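Long-range contacts in luciferase (Lingulodinium polyedrum, PDB 1VPR), which catalyses the oxidation of dinoflagellate luciferin by molecular oxygen with emission of blue light, here through the third of its three homologous luciferase domains: residues Tyr131-Leu136 with Ser319-Thr323; Leu325-Asn330 with Pro340-Lys344. All coordinates share one frame; numbering follows the deposited sequence.

Contacts 1 and 2 follow each other along the chain and come together around the short helix 321-324: contact 1 takes in its start, bound to the loop 131-136 that precedes the first strand of the barrel, and contact 2 begins just after its end, where 325-330 meets the returning chain at 340-344. Their centres lie about 11 Å apart, and they touch directly: Tyr-322 O is 2.8 Å from Gly-327 N, a probable hydrogen bond that belongs to the helix ending, and Tyr-322 CD1 packs 3.4 Å from Ala-343 O. Both lie on the same side of the chain's centre, the contact centres about 19 and 23 Å from it.

Contact 1 (Tyr131-Leu136 with Ser319-Thr323); sequences YGDKTL and SRDYT
Arg-320 grips the carbonyl oxygen of Tyr-131 end-on with two nitrogens. NH1 to Tyr-131 O is 2.8 Å and nearly in line with the C=O, while NH2 reaches the same oxygen at 3.0 Å. NH2 also donates to Thr-323 OG1, near the guanidinium plane, and NH1 has a salt bridge to Asp-353, so several partners fix the group's rotation. Bends at chi2 (-60°) and chi3 (-51°) fold the long chain back towards the loop. Cut back to an alanine, this position would probably leave Tyr-131 O without both donors and Asp-353 without this charged mate.

Among the neutral bonds, Thr-323 OG1 donates to Leu-136 O at 2.8 Å; a hydroxyl suits the place because it both accepts from Arg-320 and donates across, and threonine's CG2 packs near that oxygen. Water 1 joins Lys-134 O to Arg-320 NE and Thr-323 N.

Packing completes the contact. Lys-134 CG lies 3.7 Å from Arg-320 NE, over one guanidinium face, while the bent chain brings NZ to 3.0 Å from Ser-319 O, where Asp-345 and Asp-347 hold it in salt bridges. Tyr-322 sets its ring edge against Thr-135 O, 3.4 Å from CE2, and water 2 links its hydroxyl to that carbonyl.

The loop before strand 163-169 contains a type I turn, Asp-133 to Leu-136, with an Asx turn at Asp-133, and here meets helix 321-324, whose N-cap is Arg-320.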
ATOM      1  N   TYR A 131      -0.692  18.016  -1.246  1.00 15.91           N
ATOM      2  CA  TYR A 131      -1.597  16.867  -1.275  1.00 17.28           C
ATOM      3  C   TYR A 131      -2.416  16.708  -0.006  1.00 16.36           C
ATOM      4  O   TYR A 131      -3.457  16.056  -0.040  1.00 16.81           O
ATOM      5  CB  TYR A 131      -0.839  15.563  -1.558  1.00 14.08           C
ATOM      6  CG  TYR A 131      -0.372  15.465  -2.995  1.00 15.42           C
ATOM      7  CD1 TYR A 131       0.916  15.869  -3.352  1.00 12.69           C
ATOM      8  CD2 TYR A 131      -1.253  15.053  -4.007  1.00 12.84           C
ATOM      9  CE1 TYR A 131       1.324  15.872  -4.692  1.00 16.65           C
ATOM     10  CE2 TYR A 131      -0.867  15.052  -5.352  1.00 11.67           C
ATOM     11  CZ  TYR A 131       0.421  15.465  -5.685  1.00 14.23           C
ATOM     12  OH  TYR A 131       0.800  15.522  -7.007  1.00 19.22           O
ATOM     13  N   GLY A 132      -1.946  17.298   1.100  1.00 17.51           N
ATOM     14  CA  GLY A 132      -2.667  17.217   2.363  1.00 17.54           C
ATOM     15  C   GLY A 132      -3.843  18.187   2.523  1.00 18.45           C
ATOM     16  O   GLY A 132      -4.573  18.128   3.512  1.00 20.47           O
ATOM     17  N   ASP A 133      -4.049  19.073   1.561  1.00 18.48           N
ATOM     18  CA  ASP A 133      -5.133  20.055   1.650  1.00 18.90           C
ATOM     19  C   ASP A 133      -6.369  19.532   0.923  1.00 20.05           C
ATOM     20  O   ASP A 133      -6.440  19.567  -0.319  1.00 19.26           O
ATOM     21  CB  ASP A 133      -4.671  21.388   1.026  1.00 19.23           C
ATOM     22  CG  ASP A 133      -5.648  22.544   1.280  1.00 21.75           C
ATOM     23  OD1 ASP A 133      -6.858  22.314   1.566  1.00 21.09           O
ATOM     24  OD2 ASP A 133      -5.184  23.708   1.167  1.00 21.16           O
ATOM     25  N   LYS A 134      -7.351  19.061   1.698  1.00 19.03           N
ATOM     26  CA  LYS A 134      -8.563  18.482   1.130  1.00 17.70           C
ATOM     27  C   LYS A 134      -9.419  19.467   0.360  1.00 18.62           C
ATOM     28  O   LYS A 134     -10.259  19.046  -0.438  1.00 16.44           O
ATOM     29  CB  LYS A 134      -9.396  17.816   2.243  1.00 18.53           C
ATOM     30  CG  LYS A 134      -8.670  16.642   2.938  1.00 16.42           C
ATOM     31  CD  LYS A 134      -9.386  16.211   4.241  1.00 17.73           C
ATOM     32  CE  LYS A 134     -10.810  15.748   3.961  1.00 15.00           C
ATOM     33  NZ  LYS A 134     -10.826  14.454   3.233  1.00 15.72           N
ATOM     34  N   THR A 135      -9.202  20.768   0.577  1.00 18.44           N
ATOM     35  CA  THR A 135      -9.973  21.812  -0.107  1.00 19.13           C
ATOM     36  C   THR A 135      -9.464  22.190  -1.505  1.00 19.93           C
ATOM     37  O   THR A 135     -10.090  22.994  -2.207  1.00 17.42           O
ATOM     38  CB  THR A 135     -10.019  23.113   0.730  1.00 21.65           C
ATOM     39  OG1 THR A 135      -8.721  23.742   0.734  1.00 21.47           O
ATOM     40  CG2 THR A 135     -10.419  22.782   2.175  1.00 19.28           C
ATOM     41  N   LEU A 136      -8.346  21.614  -1.928  1.00 18.66           N
ATOM     42  CA  LEU A 136      -7.792  21.951  -3.245  1.00 19.01           C
ATOM     43  C   LEU A 136      -8.101  20.933  -4.335  1.00 19.49           C
ATOM     44  O   LEU A 136      -8.130  19.732  -4.093  1.00 20.16           O
ATOM     45  CB  LEU A 136      -6.269  22.096  -3.151  1.00 17.10           C
ATOM     46  CG  LEU A 136      -5.737  23.128  -2.161  1.00 19.42           C
ATOM     47  CD1 LEU A 136      -4.205  23.117  -2.189  1.00 20.59           C
ATOM     48  CD2 LEU A 136      -6.272  24.521  -2.504  1.00 20.85           C
ATOM     49  N   SER A 319     -12.260  10.231   2.377  1.00 13.67           N
ATOM     50  CA  SER A 319     -11.967  10.033   0.962  1.00 12.78           C
ATOM     51  C   SER A 319     -11.357  11.329   0.479  1.00 12.05           C
ATOM     52  O   SER A 319     -11.359  12.342   1.190  1.00 12.62           O
ATOM     53  CB  SER A 319     -13.219   9.663   0.144  1.00 12.79           C
ATOM     54  OG  SER A 319     -14.033  10.779  -0.178  1.00 15.08           O
ATOM     55  N   ARG A 320     -10.783  11.276  -0.717  1.00 13.40           N
ATOM     56  CA  ARG A 320     -10.136  12.414  -1.343  1.00 12.70           C
ATOM     57  C   ARG A 320     -10.681  12.601  -2.761  1.00 14.82           C
ATOM     58  O   ARG A 320      -9.966  13.052  -3.652  1.00 14.16           O
ATOM     59  CB  ARG A 320      -8.626  12.176  -1.391  1.00 12.67           C
ATOM     60  CG  ARG A 320      -7.984  12.071   0.002  1.00 12.39           C
ATOM     61  CD  ARG A 320      -8.214  13.350   0.802  1.00 15.32           C
ATOM     62  NE  ARG A 320      -7.820  14.528   0.024  1.00 14.19           N
ATOM     63  CZ  ARG A 320      -6.564  14.953  -0.115  1.00 16.36           C
ATOM     64  NH1 ARG A 320      -5.546  14.303   0.477  1.00 13.50           N
ATOM     65  NH2 ARG A 320      -6.323  16.039  -0.843  1.00 13.92           N
ATOM     66  N   ASP A 321     -11.952  12.254  -2.946  1.00 13.05           N
ATOM     67  CA  ASP A 321     -12.651  12.380  -4.233  1.00 14.85           C
ATOM     68  C   ASP A 321     -12.717  13.828  -4.747  1.00 15.08           C
ATOM     69  O   ASP A 321     -12.722  14.063  -5.954  1.00 12.94           O
ATOM     70  CB  ASP A 321     -14.071  11.822  -4.073  1.00 12.05           C
ATOM     71  CG  ASP A 321     -14.062  10.341  -3.706  1.00 11.47           C
ATOM     72  OD1 ASP A 321     -13.472   9.553  -4.475  1.00 11.86           O
ATOM     73  OD2 ASP A 321     -14.624   9.956  -2.651  1.00 12.10           O
ATOM     74  N   TYR A 322     -12.796  14.799  -3.848  1.00 14.17           N
ATOM     75  CA  TYR A 322     -12.849  16.195  -4.288  1.00 16.18           C
ATOM     76  C   TYR A 322     -11.535  16.590  -4.982  1.00 17.81           C
ATOM     77  O   TYR A 322     -11.531  17.090  -6.117  1.00 19.11           O
ATOM     78  CB  TYR A 322     -13.085  17.133  -3.102  1.00 16.48           C
ATOM     79  CG  TYR A 322     -13.133  18.583  -3.524  1.00 15.91           C
ATOM     80  CD1 TYR A 322     -14.224  19.083  -4.226  1.00 16.20           C
ATOM     81  CD2 TYR A 322     -12.039  19.424  -3.314  1.00 17.45           C
ATOM     82  CE1 TYR A 322     -14.231  20.393  -4.726  1.00 18.99           C
ATOM     83  CE2 TYR A 322     -12.027  20.729  -3.805  1.00 21.05           C
ATOM     84  CZ  TYR A 322     -13.123  21.210  -4.511  1.00 22.03           C
ATOM     85  OH  TYR A 322     -13.104  22.503  -4.990  1.00 22.88           O
ATOM     86  N   THR A 323     -10.421  16.381  -4.289  1.00 17.01           N
ATOM     87  CA  THR A 323      -9.103  16.701  -4.834  1.00 15.40           C
ATOM     88  C   THR A 323      -8.803  15.887  -6.089  1.00 16.75           C
ATOM     89  O   THR A 323      -8.528  16.439  -7.161  1.00 14.76           O
ATOM     90  CB  THR A 323      -7.991  16.435  -3.795  1.00 15.65           C
ATOM     91  OG1 THR A 323      -8.161  17.310  -2.673  1.00 16.10           O
ATOM     92  CG2 THR A 323      -6.594  16.669  -4.414  1.00 15.34           C
TER
HETATM   93  O   HOH W   1     -10.082  16.037  -1.302  1.00 17.96           O
HETATM   94  O   HOH W   2     -11.184  24.347  -4.580  1.00 41.45           O

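Contact 2 (Leu325-Asn330 with Pro340-Lys344); sequences LAGRDN and PTLAK
Asp-329 and Leu-342 bring the two backbones to 4.3 Å between CA atoms, and beside them Asn-330 N donates to Thr-341 O at 3.1 Å; neither segment is a regular strand.

The second bond joins a side chain to the backbone. Asp-329 OD2 accepts from Ala-343 N at 2.8 Å, on its anti side and 25° out of the carboxylate plane. With chi1 at -71°, CG of Asp-329 stands anti to the carbonyl carbon, and this carries the carboxylate across to the facing chain. Aspartate suits the position because its short side chain can offer an oxygen to a backbone N-H there. The same carboxylate is flanked by an apolar group: Leu-342 CD2 approaches Asp-329 CG to 3.7 Å, the two side chains crossing at a slant. Next to it, Asn-330 runs alongside Leu-342, pointing the same way, and its OD1 lies 3.4 Å from Pro-340 CA.

Ala-343 gives more of its surface to the interface than any other residue. Its methyl fits against the turn opposite, 3.3 Å from Gly-327 C, and also meets Leu-325 CB at 3.9 Å; a small side chain suits so close an approach. Leu-325 extends its CD1 branch further along the facing chain, to 3.8 Å from Thr-341 O. At Gly-327 the positive phi of the type I' turn from Leu-325 to Arg-328 favours glycine.

Ala-326 is the C-prime residue of the Schellman motif that ends helix 321-324, so the contact begins directly where that helix stops. Leu-325 and Thr-341 both touch Trp-145, in the loop before strand 163-169, and the Thr-341 hydroxyl bonds to Gly-235 O in the connection between strands 229-233 and 237-241.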
ATOM      1  N   LEU A 325     -10.718  14.194  -8.198  1.00 15.47           N
ATOM      2  CA  LEU A 325     -11.571  14.432  -9.359  1.00 17.48           C
ATOM      3  C   LEU A 325     -11.711  15.944  -9.631  1.00 19.02           C
ATOM      4  O   LEU A 325     -12.509  16.366 -10.476  1.00 17.62           O
ATOM      5  CB  LEU A 325     -12.957  13.795  -9.139  1.00 18.32           C
ATOM      6  CG  LEU A 325     -12.963  12.288  -8.802  1.00 16.61           C
ATOM      7  CD1 LEU A 325     -14.420  11.813  -8.625  1.00 17.04           C
ATOM      8  CD2 LEU A 325     -12.275  11.493  -9.949  1.00 16.45           C
ATOM      9  N   ALA A 326     -10.923  16.756  -8.929  1.00 18.01           N
ATOM     10  CA  ALA A 326     -10.979  18.209  -9.103  1.00 20.84           C
ATOM     11  C   ALA A 326     -12.410  18.718  -9.075  1.00 20.16           C
ATOM     12  O   ALA A 326     -12.799  19.543  -9.910  1.00 19.84           O
ATOM     13  CB  ALA A 326     -10.322  18.623 -10.435  1.00 20.71           C
ATOM     14  N   GLY A 327     -13.199  18.210  -8.138  1.00 20.94           N
ATOM     15  CA  GLY A 327     -14.575  18.655  -8.009  1.00 20.75           C
ATOM     16  C   GLY A 327     -15.544  18.217  -9.091  1.00 22.85           C
ATOM     17  O   GLY A 327     -16.684  18.674  -9.103  1.00 23.27           O
ATOM     18  N   ARG A 328     -15.132  17.326  -9.984  1.00 22.18           N
ATOM     19  CA  ARG A 328     -16.033  16.893 -11.052  1.00 23.63           C
ATOM     20  C   ARG A 328     -16.750  15.580 -10.791  1.00 23.45           C
ATOM     21  O   ARG A 328     -16.148  14.505 -10.856  1.00 22.17           O
ATOM     22  CB  ARG A 328     -15.276  16.793 -12.389  1.00 27.22           C
ATOM     23  CG  ARG A 328     -16.200  16.437 -13.562  1.00 31.60           C
ATOM     24  CD  ARG A 328     -15.489  16.255 -14.905  1.00 33.66           C
ATOM     25  NE  ARG A 328     -16.408  15.711 -15.908  1.00 36.76           N
ATOM     26  CZ  ARG A 328     -16.064  15.358 -17.151  1.00 36.97           C
ATOM     27  NH1 ARG A 328     -16.979  14.868 -17.980  1.00 33.99           N
ATOM     28  NH2 ARG A 328     -14.809  15.497 -17.564  1.00 37.68           N
ATOM     29  N   ASP A 329     -18.048  15.659 -10.513  1.00 22.86           N
ATOM     30  CA  ASP A 329     -18.843  14.464 -10.269  1.00 21.84           C
ATOM     31  C   ASP A 329     -18.829  13.567 -11.501  1.00 23.39           C
ATOM     32  O   ASP A 329     -18.773  14.061 -12.633  1.00 24.37           O
ATOM     33  CB  ASP A 329     -20.294  14.843  -9.978  1.00 22.82           C
ATOM     34  CG  ASP A 329     -20.490  15.501  -8.620  1.00 22.50           C
ATOM     35  OD1 ASP A 329     -21.600  16.031  -8.398  1.00 21.06           O
ATOM     36  OD2 ASP A 329     -19.573  15.491  -7.773  1.00 20.86           O
ATOM     37  N   ASN A 330     -18.874  12.249 -11.283  1.00 23.20           N
ATOM     38  CA  ASN A 330     -18.920  11.275 -12.368  1.00 23.41           C
ATOM     39  C   ASN A 330     -17.905  11.527 -13.477  1.00 25.72           C
ATOM     40  O   ASN A 330     -18.237  11.472 -14.674  1.00 23.97           O
ATOM     41  CB  ASN A 330     -20.348  11.228 -12.928  1.00 24.35           C
ATOM     42  CG  ASN A 330     -21.384  10.997 -11.832  1.00 27.48           C
ATOM     43  OD1 ASN A 330     -21.281  10.040 -11.064  1.00 29.63           O
ATOM     44  ND2 ASN A 330     -22.374  11.876 -11.745  1.00 27.19           N
ATOM     45  N   PRO A 340     -19.368   6.312 -11.838  1.00 21.06           N
ATOM     46  CA  PRO A 340     -20.274   6.831 -10.809  1.00 21.57           C
ATOM     47  C   PRO A 340     -19.802   7.100  -9.385  1.00 22.43           C
ATOM     48  O   PRO A 340     -20.233   6.423  -8.444  1.00 26.44           O
ATOM     49  CB  PRO A 340     -21.412   5.827 -10.843  1.00 22.35           C
ATOM     50  CG  PRO A 340     -20.650   4.542 -10.995  1.00 21.52           C
ATOM     51  CD  PRO A 340     -19.650   4.891 -12.099  1.00 22.09           C
ATOM     52  N   THR A 341     -18.940   8.094  -9.223  1.00 21.19           N
ATOM     53  CA  THR A 341     -18.458   8.495  -7.908  1.00 19.91           C
ATOM     54  C   THR A 341     -18.495  10.015  -7.888  1.00 19.60           C
ATOM     55  O   THR A 341     -17.998  10.655  -8.815  1.00 21.87           O
ATOM     56  CB  THR A 341     -17.019   7.985  -7.632  1.00 17.18           C
ATOM     57  OG1 THR A 341     -17.061   6.574  -7.351  1.00 18.59           O
ATOM     58  CG2 THR A 341     -16.399   8.717  -6.409  1.00 18.95           C
ATOM     59  N   LEU A 342     -19.118  10.582  -6.856  1.00 20.21           N
ATOM     60  CA  LEU A 342     -19.235  12.028  -6.700  1.00 18.99           C
ATOM     61  C   LEU A 342     -17.945  12.613  -6.129  1.00 21.65           C
ATOM     62  O   LEU A 342     -17.293  12.013  -5.257  1.00 21.02           O
ATOM     63  CB  LEU A 342     -20.412  12.381  -5.773  1.00 20.89           C
ATOM     64  CG  LEU A 342     -21.760  11.775  -6.200  1.00 23.22           C
ATOM     65  CD1 LEU A 342     -22.837  12.055  -5.161  1.00 22.92           C
ATOM     66  CD2 LEU A 342     -22.147  12.338  -7.581  1.00 22.27           C
ATOM     67  N   ALA A 343     -17.601  13.800  -6.620  1.00 20.26           N
ATOM     68  CA  ALA A 343     -16.400  14.506  -6.216  1.00 19.74           C
ATOM     69  C   ALA A 343     -16.559  15.256  -4.897  1.00 20.21           C
ATOM     70  O   ALA A 343     -16.341  16.470  -4.832  1.00 18.93           O
ATOM     71  CB  ALA A 343     -15.995  15.470  -7.331  1.00 19.93           C
ATOM     72  N   LYS A 344     -16.958  14.534  -3.854  1.00 19.44           N
ATOM     73  CA  LYS A 344     -17.125  15.121  -2.524  1.00 17.13           C
ATOM     74  C   LYS A 344     -16.490  14.154  -1.544  1.00 16.85           C
ATOM     75  O   LYS A 344     -16.672  12.936  -1.644  1.00 18.61           O
ATOM     76  CB  LYS A 344     -18.599  15.312  -2.193  1.00 19.05           C
TER